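Local coordinates for aldehyde dehydrogenase family protein (Pseudomonas syringae pv. tomato, PDB 6X9L) that oxidises long-chain aliphatic aldehydes such as octanal, probably to the corresponding carboxylic acids, with NAD+ as the electron acceptor, at residues 48-60 with 211-225. The protein carries 1 engineered substitution. Numbering follows the deposited sequence.
With NAD (nicotinamide-adenine-dinucleotide), chain D.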
ATOM      1  N   VAL A  48       2.864 -33.725  -4.533  1.00 46.77           N
ATOM      2  CA  VAL A  48       1.721 -32.945  -4.099  1.00 46.74           C
ATOM      3  C   VAL A  48       0.974 -32.485  -5.338  1.00 49.94           C
ATOM      4  O   VAL A  48       1.509 -32.479  -6.448  1.00 52.05           O
ATOM      5  CB  VAL A  48       2.147 -31.747  -3.237  1.00 44.91           C
ATOM      6  CG1 VAL A  48       2.969 -32.233  -2.068  1.00 42.48           C
ATOM      7  CG2 VAL A  48       2.934 -30.768  -4.070  1.00 45.75           C
ATOM      8  N   ALA A  49      -0.283 -32.106  -5.134  1.00 38.59           N
ATOM      9  CA  ALA A  49      -1.155 -31.740  -6.239  1.00 41.76           C
ATOM     10  C   ALA A  49      -0.826 -30.344  -6.760  1.00 43.54           C
ATOM     11  O   ALA A  49      -0.279 -29.500  -6.040  1.00 41.60           O
ATOM     12  CB  ALA A  49      -2.618 -31.803  -5.803  1.00 41.91           C
ATOM     13  N   SER A  50      -1.164 -30.115  -8.034  1.00 35.11           N
ATOM     14  CA  SER A  50      -0.938 -28.844  -8.712  1.00 36.23           C
ATOM     15  C   SER A  50      -2.287 -28.228  -9.055  1.00 37.23           C
ATOM     16  O   SER A  50      -3.000 -28.726  -9.942  1.00 38.24           O
ATOM     17  CB  SER A  50      -0.086 -29.017  -9.968  1.00 38.04           C
ATOM     18  OG  SER A  50       0.318 -27.750 -10.462  1.00 37.51           O
ATOM     19  N   GLY A  51      -2.616 -27.131  -8.359  1.00 37.54           N
ATOM     20  CA  GLY A  51      -3.912 -26.513  -8.501  1.00 37.98           C
ATOM     21  C   GLY A  51      -4.082 -25.785  -9.822  1.00 39.10           C
ATOM     22  O   GLY A  51      -3.131 -25.395 -10.504  1.00 39.33           O
ATOM     23  N   SER A  52      -5.343 -25.617 -10.183  1.00 44.52           N
ATOM     24  CA  SER A  52      -5.786 -24.866 -11.339  1.00 45.32           C
ATOM     25  C   SER A  52      -6.504 -23.615 -10.854  1.00 44.89           C
ATOM     26  O   SER A  52      -6.736 -23.430  -9.654  1.00 43.98           O
ATOM     27  CB  SER A  52      -6.707 -25.716 -12.201  1.00 46.13           C
ATOM     28  OG  SER A  52      -7.822 -26.147 -11.435  1.00 45.85           O
ATOM     29  N   ALA A  53      -6.876 -22.755 -11.798  1.00 40.32           N
ATOM     30  CA  ALA A  53      -7.696 -21.607 -11.432  1.00 39.87           C
ATOM     31  C   ALA A  53      -9.007 -22.053 -10.789  1.00 39.79           C
ATOM     32  O   ALA A  53      -9.498 -21.407  -9.857  1.00 39.32           O
ATOM     33  CB  ALA A  53      -7.946 -20.738 -12.659  1.00 39.95           C
ATOM     34  N   ALA A  54      -9.562 -23.189 -11.235  1.00 52.25           N
ATOM     35  CA  ALA A  54     -10.818 -23.685 -10.669  1.00 51.96           C
ATOM     36  C   ALA A  54     -10.663 -24.073  -9.199  1.00 51.45           C
ATOM     37  O   ALA A  54     -11.588 -23.887  -8.395  1.00 50.90           O
ATOM     38  CB  ALA A  54     -11.321 -24.880 -11.480  1.00 52.43           C
ATOM     39  N   ASP A  55      -9.516 -24.648  -8.836  1.00 56.49           N
ATOM     40  CA  ASP A  55      -9.252 -24.935  -7.431  1.00 55.74           C
ATOM     41  C   ASP A  55      -9.155 -23.651  -6.608  1.00 54.98           C
ATOM     42  O   ASP A  55      -9.713 -23.565  -5.508  1.00 54.04           O
ATOM     43  CB  ASP A  55      -7.973 -25.755  -7.314  1.00 56.07           C
ATOM     44  CG  ASP A  55      -8.099 -27.095  -7.976  1.00 56.96           C
ATOM     45  OD1 ASP A  55      -8.969 -27.870  -7.528  1.00 56.71           O
ATOM     46  OD2 ASP A  55      -7.354 -27.374  -8.946  1.00 57.82           O
ATOM     47  N   VAL A  56      -8.449 -22.644  -7.126  1.00 39.83           N
ATOM     48  CA  VAL A  56      -8.376 -21.359  -6.446  1.00 39.19           C
ATOM     49  C   VAL A  56      -9.767 -20.750  -6.312  1.00 39.05           C
ATOM     50  O   VAL A  56     -10.051 -20.049  -5.338  1.00 38.42           O
ATOM     51  CB  VAL A  56      -7.402 -20.428  -7.196  1.00 39.68           C
ATOM     52  CG1 VAL A  56      -7.606 -18.980  -6.795  1.00 39.38           C
ATOM     53  CG2 VAL A  56      -5.969 -20.834  -6.940  1.00 39.54           C
ATOM     54  N   ASP A  57     -10.658 -21.016  -7.269  1.00 51.97           N
ATOM     55  CA  ASP A  57     -12.055 -20.599  -7.136  1.00 51.88           C
ATOM     56  C   ASP A  57     -12.739 -21.267  -5.942  1.00 51.20           C
ATOM     57  O   ASP A  57     -13.390 -20.598  -5.131  1.00 50.74           O
ATOM     58  CB  ASP A  57     -12.816 -20.915  -8.418  1.00 52.59           C
ATOM     59  CG  ASP A  57     -12.625 -19.872  -9.474  1.00 53.18           C
ATOM     60  OD1 ASP A  57     -12.007 -18.835  -9.163  1.00 53.17           O
ATOM     61  OD2 ASP A  57     -13.091 -20.081 -10.615  1.00 53.64           O
ATOM     62  N   ARG A  58     -12.630 -22.593  -5.827  1.00 54.79           N
ATOM     63  CA  ARG A  58     -13.264 -23.261  -4.692  1.00 53.87           C
ATOM     64  C   ARG A  58     -12.740 -22.704  -3.380  1.00 52.72           C
ATOM     65  O   ARG A  58     -13.493 -22.521  -2.417  1.00 51.99           O
ATOM     66  CB  ARG A  58     -13.024 -24.768  -4.756  1.00 53.97           C
ATOM     67  CG  ARG A  58     -13.492 -25.421  -6.035  1.00 55.07           C
ATOM     68  CD  ARG A  58     -13.331 -26.931  -5.968  1.00 55.33           C
ATOM     69  NE  ARG A  58     -14.159 -27.522  -4.917  1.00 54.74           N
ATOM     70  CZ  ARG A  58     -13.689 -28.260  -3.915  1.00 54.15           C
ATOM     71  NH1 ARG A  58     -12.387 -28.514  -3.830  1.00 54.07           N
ATOM     72  NH2 ARG A  58     -14.527 -28.756  -3.010  1.00 53.63           N
ATOM     73  N   ALA A  59     -11.452 -22.410  -3.330  1.00 34.22           N
ATOM     74  CA  ALA A  59     -10.871 -21.932  -2.088  1.00 32.96           C
ATOM     75  C   ALA A  59     -11.355 -20.521  -1.764  1.00 32.99           C
ATOM     76  O   ALA A  59     -11.752 -20.245  -0.622  1.00 32.14           O
ATOM     77  CB  ALA A  59      -9.348 -22.005  -2.159  1.00 32.74           C
ATOM     78  N   VAL A  60     -11.354 -19.616  -2.755  1.00 37.92           N
ATOM     79  CA  VAL A  60     -11.861 -18.260  -2.515  1.00 38.03           C
ATOM     80  C   VAL A  60     -13.328 -18.310  -2.075  1.00 38.00           C
ATOM     81  O   VAL A  60     -13.732 -17.624  -1.119  1.00 37.53           O
ATOM     82  CB  VAL A  60     -11.658 -17.359  -3.758  1.00 39.37           C
ATOM     83  CG1 VAL A  60     -12.223 -15.963  -3.521  1.00 39.55           C
ATOM     84  CG2 VAL A  60     -10.174 -17.237  -4.124  1.00 39.51           C
ATOM     85  N   VAL A 211      -3.872 -24.281  -1.109  1.00 33.31           N
ATOM     86  CA  VAL A 211      -3.807 -24.828  -2.458  1.00 35.26           C
ATOM     87  C   VAL A 211      -2.347 -24.860  -2.889  1.00 35.74           C
ATOM     88  O   VAL A 211      -1.621 -23.870  -2.749  1.00 34.78           O
ATOM     89  CB  VAL A 211      -4.647 -24.025  -3.474  1.00 36.64           C
ATOM     90  CG1 VAL A 211      -4.580 -24.687  -4.838  1.00 38.65           C
ATOM     91  CG2 VAL A 211      -6.095 -23.897  -3.014  1.00 36.08           C
ATOM     92  N   ASN A 212      -1.916 -25.996  -3.417  1.00 41.38           N
ATOM     93  CA  ASN A 212      -0.574 -26.129  -3.949  1.00 42.00           C
ATOM     94  C   ASN A 212      -0.581 -25.865  -5.449  1.00 43.62           C
ATOM     95  O   ASN A 212      -1.603 -26.019  -6.125  1.00 44.43           O
ATOM     96  CB  ASN A 212      -0.021 -27.520  -3.651  1.00 42.31           C
ATOM     97  CG  ASN A 212       0.406 -27.671  -2.217  1.00 40.74           C
ATOM     98  OD1 ASN A 212       1.003 -26.757  -1.641  1.00 39.60           O
ATOM     99  ND2 ASN A 212       0.102 -28.827  -1.622  1.00 40.63           N
ATOM    100  N   GLY A 213       0.568 -25.451  -5.955  1.00 37.78           N
ATOM    101  CA  GLY A 213       0.745 -25.322  -7.390  1.00 39.14           C
ATOM    102  C   GLY A 213       1.805 -24.293  -7.730  1.00 38.75           C
ATOM    103  O   GLY A 213       2.480 -23.740  -6.862  1.00 37.23           O
ATOM    104  N   SER A 214       1.935 -24.050  -9.030  1.00 39.34           N
ATOM    105  CA  SER A 214       2.946 -23.125  -9.510  1.00 39.01           C
ATOM    106  C   SER A 214       2.544 -21.691  -9.191  1.00 37.54           C
ATOM    107  O   SER A 214       1.359 -21.368  -9.033  1.00 37.55           O
ATOM    108  CB  SER A 214       3.147 -23.288 -11.011  1.00 40.19           C
ATOM    109  OG  SER A 214       2.110 -22.623 -11.721  1.00 40.55           O
ATOM    110  N   GLY A 215       3.553 -20.830  -9.074  1.00 40.23           N
ATOM    111  CA  GLY A 215       3.339 -19.413  -8.913  1.00 39.22           C
ATOM    112  C   GLY A 215       2.462 -18.843 -10.016  1.00 39.59           C
ATOM    113  O   GLY A 215       1.361 -18.340  -9.761  1.00 39.44           O
ATOM    114  N   PRO A 216       2.915 -18.942 -11.272  1.00 41.55           N
ATOM    115  CA  PRO A 216       2.167 -18.304 -12.364  1.00 41.73           C
ATOM    116  C   PRO A 216       0.730 -18.788 -12.502  1.00 42.26           C
ATOM    117  O   PRO A 216      -0.145 -17.985 -12.861  1.00 42.21           O
ATOM    118  CB  PRO A 216       3.002 -18.654 -13.602  1.00 42.16           C
ATOM    119  CG  PRO A 216       4.340 -19.035 -13.072  1.00 41.90           C
ATOM    120  CD  PRO A 216       4.062 -19.705 -11.785  1.00 41.92           C
ATOM    121  N   GLU A 217       0.447 -20.059 -12.224  1.00 48.55           N
ATOM    122  CA  GLU A 217      -0.909 -20.571 -12.414  1.00 48.97           C
ATOM    123  C   GLU A 217      -1.800 -20.305 -11.200  1.00 48.63           C
ATOM    124  O   GLU A 217      -2.822 -19.620 -11.306  1.00 48.92           O
ATOM    125  CB  GLU A 217      -0.864 -22.068 -12.730  1.00 49.69           C
ATOM    126  CG  GLU A 217      -2.175 -22.564 -13.321  1.00 50.15           C
ATOM    127  CD  GLU A 217      -2.178 -24.046 -13.613  1.00 50.88           C
ATOM    128  OE1 GLU A 217      -1.094 -24.667 -13.514  1.00 51.20           O
ATOM    129  OE2 GLU A 217      -3.268 -24.582 -13.934  1.00 51.08           O
ATOM    130  N   VAL A 218      -1.440 -20.861 -10.043  1.00 37.98           N
ATOM    131  CA  VAL A 218      -2.218 -20.631  -8.824  1.00 37.29           C
ATOM    132  C   VAL A 218      -2.047 -19.187  -8.332  1.00 36.31           C
ATOM    133  O   VAL A 218      -3.027 -18.447  -8.177  1.00 35.88           O
ATOM    134  CB  VAL A 218      -1.827 -21.662  -7.749  1.00 37.30           C
ATOM    135  CG1 VAL A 218      -2.610 -21.429  -6.472  1.00 36.58           C
ATOM    136  CG2 VAL A 218      -2.054 -23.092  -8.284  1.00 38.17           C
ATOM    137  N   GLY A 219      -0.803 -18.754  -8.118  1.00 34.09           N
ATOM    138  CA  GLY A 219      -0.567 -17.366  -7.734  1.00 33.19           C
ATOM    139  C   GLY A 219      -1.172 -16.360  -8.699  1.00 33.12           C
ATOM    140  O   GLY A 219      -1.683 -15.317  -8.281  1.00 32.47           O
ATOM    141  N   GLY A 220      -1.106 -16.643 -10.005  1.00 43.06           N
ATOM    142  CA  GLY A 220      -1.702 -15.731 -10.965  1.00 43.16           C
ATOM    143  C   GLY A 220      -3.208 -15.642 -10.809  1.00 43.29           C
ATOM    144  O   GLY A 220      -3.786 -14.545 -10.826  1.00 42.89           O
ATOM    145  N   ALA A 221      -3.861 -16.802 -10.656  1.00 38.62           N
ATOM    146  CA  ALA A 221      -5.293 -16.832 -10.400  1.00 38.46           C
ATOM    147  C   ALA A 221      -5.650 -16.002  -9.177  1.00 37.65           C
ATOM    148  O   ALA A 221      -6.640 -15.263  -9.193  1.00 37.49           O
ATOM    149  CB  ALA A 221      -5.770 -18.271 -10.232  1.00 38.86           C
ATOM    150  N   MET A 222      -4.864 -16.114  -8.104  1.00 44.48           N
ATOM    151  CA  MET A 222      -5.155 -15.356  -6.889  1.00 43.89           C
ATOM    152  C   MET A 222      -5.014 -13.858  -7.133  1.00 43.47           C
ATOM    153  O   MET A 222      -5.905 -13.069  -6.783  1.00 43.13           O
ATOM    154  CB  MET A 222      -4.232 -15.804  -5.748  1.00 43.68           C
ATOM    155  CG  MET A 222      -4.636 -17.117  -5.081  1.00 44.03           C
ATOM    156  SD  MET A 222      -3.212 -18.017  -4.424  1.00 44.11           S
ATOM    157  CE  MET A 222      -3.156 -17.572  -2.701  1.00 43.22           C
ATOM    158  N   ALA A 223      -3.900 -13.449  -7.761  1.00 45.51           N
ATOM    159  CA  ALA A 223      -3.642 -12.027  -7.975  1.00 45.00           C
ATOM    160  C   ALA A 223      -4.759 -11.373  -8.774  1.00 45.31           C
ATOM    161  O   ALA A 223      -5.059 -10.187  -8.572  1.00 45.04           O
ATOM    162  CB  ALA A 223      -2.294 -11.834  -8.676  1.00 44.93           C
ATOM    163  N   ALA A 224      -5.400 -12.134  -9.661  1.00 42.67           N
ATOM    164  CA  ALA A 224      -6.429 -11.610 -10.543  1.00 43.01           C
ATOM    165  C   ALA A 224      -7.850 -11.878 -10.070  1.00 43.10           C
ATOM    166  O   ALA A 224      -8.796 -11.465 -10.745  1.00 43.45           O
ATOM    167  CB  ALA A 224      -6.265 -12.191 -11.949  1.00 43.64           C
ATOM    168  N   HIS A 225      -8.038 -12.541  -8.947  1.00 41.74           N
ATOM    169  CA  HIS A 225      -9.378 -12.998  -8.620  1.00 41.95           C
ATOM    170  C   HIS A 225     -10.268 -11.819  -8.241  1.00 41.77           C
ATOM    171  O   HIS A 225      -9.873 -10.976  -7.427  1.00 41.33           O
ATOM    172  CB  HIS A 225      -9.343 -14.023  -7.499  1.00 41.80           C
ATOM    173  CG  HIS A 225     -10.592 -14.841  -7.408  1.00 42.15           C
ATOM    174  ND1 HIS A 225     -11.794 -14.309  -6.996  1.00 42.12           N
ATOM    175  CD2 HIS A 225     -10.831 -16.148  -7.678  1.00 42.67           C
ATOM    176  CE1 HIS A 225     -12.724 -15.250  -7.024  1.00 42.54           C
ATOM    177  NE2 HIS A 225     -12.165 -16.377  -7.430  1.00 42.86           N
TER
HETATM  178  PA  NAD D 702       9.875 -16.551  -5.980  1.00 30.16           P
HETATM  179  O1A NAD D 702       9.689 -15.091  -6.193  1.00 28.20           O
HETATM  180  O2A NAD D 702      10.436 -17.253  -7.155  1.00 31.14           O
HETATM  181  O5B NAD D 702       8.494 -17.254  -5.511  1.00 29.68           O
HETATM  182  C5B NAD D 702       7.801 -16.814  -4.358  1.00 28.55           C
HETATM  183  C4B NAD D 702       6.353 -17.324  -4.385  1.00 26.47           C
HETATM  184  O4B NAD D 702       5.698 -16.780  -5.512  1.00 25.69           O
HETATM  185  C3B NAD D 702       6.247 -18.834  -4.549  1.00 27.48           C
HETATM  186  O3B NAD D 702       5.130 -19.281  -3.791  1.00 24.94           O
HETATM  187  C2B NAD D 702       5.973 -19.030  -6.030  1.00 28.59           C
HETATM  188  O2B NAD D 702       5.224 -20.193  -6.308  1.00 31.06           O
HETATM  189  C1B NAD D 702       5.130 -17.817  -6.304  1.00 27.32           C
HETATM  190  N9A NAD D 702       5.201 -17.336  -7.678  1.00 26.35           N
HETATM  191  C8A NAD D 702       6.232 -17.454  -8.586  1.00 27.52           C
HETATM  192  N7A NAD D 702       5.856 -16.787  -9.704  1.00 29.18           N
HETATM  193  C5A NAD D 702       4.624 -16.260  -9.512  1.00 29.92           C
HETATM  194  C6A NAD D 702       3.786 -15.498 -10.312  1.00 31.54           C
HETATM  195  N6A NAD D 702       4.227 -15.022 -11.475  1.00 33.16           N
HETATM  196  N1A NAD D 702       2.569 -15.092  -9.806  1.00 28.66           N
HETATM  197  C2A NAD D 702       2.183 -15.434  -8.531  1.00 31.21           C
HETATM  198  N3A NAD D 702       3.017 -16.191  -7.736  1.00 26.74           N
HETATM  199  C4A NAD D 702       4.209 -16.593  -8.234  1.00 27.40           C
HETATM  200  O3  NAD D 702      10.717 -16.740  -4.620  1.00 35.97           O
HETATM  201  PN  NAD D 702      12.193 -17.347  -4.421  1.00 43.35           P
HETATM  202  O1N NAD D 702      13.177 -16.498  -5.135  1.00 43.32           O
HETATM  203  O2N NAD D 702      12.168 -18.799  -4.671  1.00 46.15           O
HETATM  204  O5D NAD D 702      12.212 -17.021  -2.821  1.00 35.80           O
HETATM  205  C5D NAD D 702      13.327 -16.371  -2.261  1.00 26.13           C
HETATM  206  C4D NAD D 702      13.128 -14.859  -2.387  1.00 25.78           C
HETATM  207  O4D NAD D 702      12.191 -14.417  -1.419  1.00 29.74           O
HETATM  208  C3D NAD D 702      14.423 -14.121  -2.108  1.00 27.12           C
HETATM  209  O3D NAD D 702      14.478 -12.975  -2.920  1.00 28.21           O
HETATM  210  C2D NAD D 702      14.230 -13.666  -0.684  1.00 26.26           C
HETATM  211  O2D NAD D 702      15.015 -12.537  -0.366  1.00 30.05           O
HETATM  212  C1D NAD D 702      12.737 -13.352  -0.670  1.00 24.96           C
HETATM  213  N1N NAD D 702      12.304 -13.289   0.731  1.00 27.90           N
HETATM  214  C2N NAD D 702      11.903 -12.091   1.257  1.00 26.51           C
HETATM  215  C3N NAD D 702      11.540 -12.004   2.594  1.00 29.75           C
HETATM  216  C7N NAD D 702      11.112 -10.713   3.220  1.00 27.07           C
HETATM  217  O7N NAD D 702      10.477 -10.800   4.471  1.00 27.13           O
HETATM  218  N7N NAD D 702      11.337  -9.536   2.631  1.00 24.34           N
HETATM  219  C4N NAD D 702      11.592 -13.136   3.399  1.00 32.89           C
HETATM  220  C5N NAD D 702      12.010 -14.342   2.856  1.00 30.75           C
HETATM  221  C6N NAD D 702      12.377 -14.407   1.517  1.00 30.55           C
HETATM  222  O   HOH W   1      -1.488 -31.140  -2.416  1.00 39.61           O
HETATM  223  O   HOH W   2      -0.546 -24.950 -10.475  1.00 49.28           O
HETATM  224  O   HOH W   3      -5.401 -22.768 -14.368  1.00 52.15           O
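Val-56 projects from helix 53-60 onto helix 215-224 of the Rossmann-like NAD-binding domain of the aldehyde dehydrogenase fold, the two helices crossing at -44° with their axes 8.9 Å apart. Its two methyls divide the work. CG1, anti to the backbone N (chi1 163°), packs against Ala-221 CB and Met-222 CG, while CG2 turns to CG1 of Val-218. At the far end Val-60 CG1 lies over one face of the His-225 imidazole, 3.9 Å from the ring centroid, in a CH-pi contact. The edge of that ring meets Asp-57: NE2 gives a weak, bent hydrogen bond to OD1 (3.0 Å), with carboxylate and ring nearly perpendicular. ND1 accepts from Asp-227 N, which helps fix the ring.

Ahead of the helices, Gly-51 N donates to Asn-212 O at 2.7 Å, joining the two loops. Asp-55 OD2 steadies the start of helix 53-60, taking Ser-52 N through its anti lone pair and Ser-52 OG from above the carboxylate plane. The CA atoms of Gly-215 and Gly-219 lie against the NAD adenine, on a different side of helix 215-224 from the one Val-56 packs on. A water 2.8 Å from OE2 of extended Glu-217 links it to the first turn of helix 53-60, accepting from Ala-53 N.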